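Local coordinates for type IV secretion system protein VirB11 (Brucella suis, PDB 2GZA), which hydrolyses ATP as a hexameric traffic ATPase of the type IV secretion system, probably helping to power the machinery's assembly or the transport of its substrates, at the interface of chains A and B. Sequence-based numbering; all coordinates share one arbitrary frame. Chains: chain A/B, Type IV secretion system protein VirB11.

The interface of chains A and B. Residues chain A 271, 274-275; chain B 285, 295, 298.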
loop_
_atom_site.group_PDB
_atom_site.type_symbol
_atom_site.label_atom_id
_atom_site.label_comp_id
_atom_site.label_asym_id
_atom_site.label_seq_id
_atom_site.Cartn_x
_atom_site.Cartn_y
_atom_site.Cartn_z
ATOM N N ASN A 271 3.623 -15.698 -15.659
ATOM C CA ASN A 271 3.363 -14.833 -16.791
ATOM C C ASN A 271 3.844 -15.426 -18.112
ATOM O O ASN A 271 3.157 -15.342 -19.126
ATOM C CB ASN A 271 4.048 -13.496 -16.545
ATOM C CG ASN A 271 3.257 -12.332 -17.079
ATOM O OD1 ASN A 271 2.165 -12.489 -17.622
ATOM N ND2 ASN A 271 3.802 -11.152 -16.920
ATOM N N ALA A 274 1.597 -18.512 -18.777
ATOM C CA ALA A 274 0.327 -17.974 -19.247
ATOM C C ALA A 274 0.427 -17.466 -20.695
ATOM O O ALA A 274 -0.557 -17.465 -21.412
ATOM C CB ALA A 274 -0.150 -16.869 -18.306
ATOM N N SER A 275 1.625 -17.060 -21.112
ATOM C CA SER A 275 1.871 -16.522 -22.470
ATOM C C SER A 275 1.812 -17.589 -23.546
ATOM O O SER A 275 1.803 -17.283 -24.737
ATOM C CB SER A 275 3.246 -15.859 -22.563
ATOM O OG SER A 275 3.374 -14.800 -21.638
ATOM N N HIS B 285 -0.131 -12.441 -26.510
ATOM C CA HIS B 285 0.395 -13.777 -26.262
ATOM C C HIS B 285 -0.309 -14.366 -25.053
ATOM O O HIS B 285 -0.216 -13.809 -23.958
ATOM C CB HIS B 285 1.899 -13.738 -26.006
ATOM C CG HIS B 285 2.688 -13.153 -27.128
ATOM N ND1 HIS B 285 3.034 -13.874 -28.253
ATOM C CD2 HIS B 285 3.203 -11.917 -27.298
ATOM C CE1 HIS B 285 3.725 -13.105 -29.071
ATOM N NE2 HIS B 285 3.840 -11.911 -28.515
ATOM N N ARG B 295 -3.607 -12.496 -18.398
ATOM C CA ARG B 295 -2.397 -11.750 -18.740
ATOM C C ARG B 295 -2.640 -10.266 -18.952
ATOM O O ARG B 295 -1.781 -9.450 -18.619
ATOM C CB ARG B 295 -1.678 -12.353 -19.946
ATOM C CG ARG B 295 -0.911 -13.605 -19.607
ATOM C CD ARG B 295 0.173 -13.882 -20.615
ATOM N NE ARG B 295 1.335 -13.022 -20.435
ATOM C CZ ARG B 295 1.823 -12.207 -21.362
ATOM N NH1 ARG B 295 1.271 -12.129 -22.571
ATOM N NH2 ARG B 295 2.886 -11.478 -21.083
ATOM N N LEU B 298 -2.501 -8.493 -15.646
ATOM C CA LEU B 298 -1.125 -8.321 -15.206
ATOM C C LEU B 298 -0.473 -7.142 -15.901
ATOM O O LEU B 298 0.325 -6.434 -15.307
ATOM C CB LEU B 298 -0.330 -9.597 -15.477
ATOM C CG LEU B 298 -0.303 -10.727 -14.447
ATOM C CD1 LEU B 298 -1.500 -10.741 -13.512
ATOM C CD2 LEU B 298 -0.132 -12.074 -15.155
#
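B:Arg295, on helix 289-300, reaches across the subunit boundary to the C-terminal end of helix 265-274 of chain A, where A:Asn271 and A:Ser275 receive it. Its NE gives a hydrogen bond to the amide oxygen OD1 of A:Asn271 (3.0 Å, 156° at H). The two side chains meet at about a right angle, and the donor stands above the carbonyl plane instead of on a lone pair, with amide and guanidinium planes turned 51° apart. A:Ser275 comes in differently: its hydroxyl OG lies over the centre of one guanidinium face, above the plane and so off the N-H directions, a face contact of doubtful closeness. That hydroxyl is turned back to the end of the preceding helix, beside the backbone N (chi1 -59°), and donates to the carbonyl O of A:Asn271 at 2.6 Å. Within chain B, NH1 of B:Arg295 bonds to the backbone O of B:His285 (2.6 Å), in the carbonyl plane and on a lone pair; with the NE bond, this helps fix the rotation of the guanidinium. Packing is tight along the arginine's aliphatic stem: CG lies 3.6 Å from CB of A:Ala274 and CD beside the backbone of A:Ser275, and a bend at chi3 turns NE and the guanidinium towards A:Asn271 and A:Ser275. The flanks are looser, with few contacts and little surface hidden. B:Leu298 touches A:Asn271 with one methyl, CD2, 3.4 Å from OD1, while B:His285 meets the carbonyl O of A:Ser275 glancingly through its backbone and CB, its imidazole pointing away from the chain A residues here. As part of the junction between neighbouring subunits, this arginine-centred patch probably helps hold the VirB11 hexamer in register.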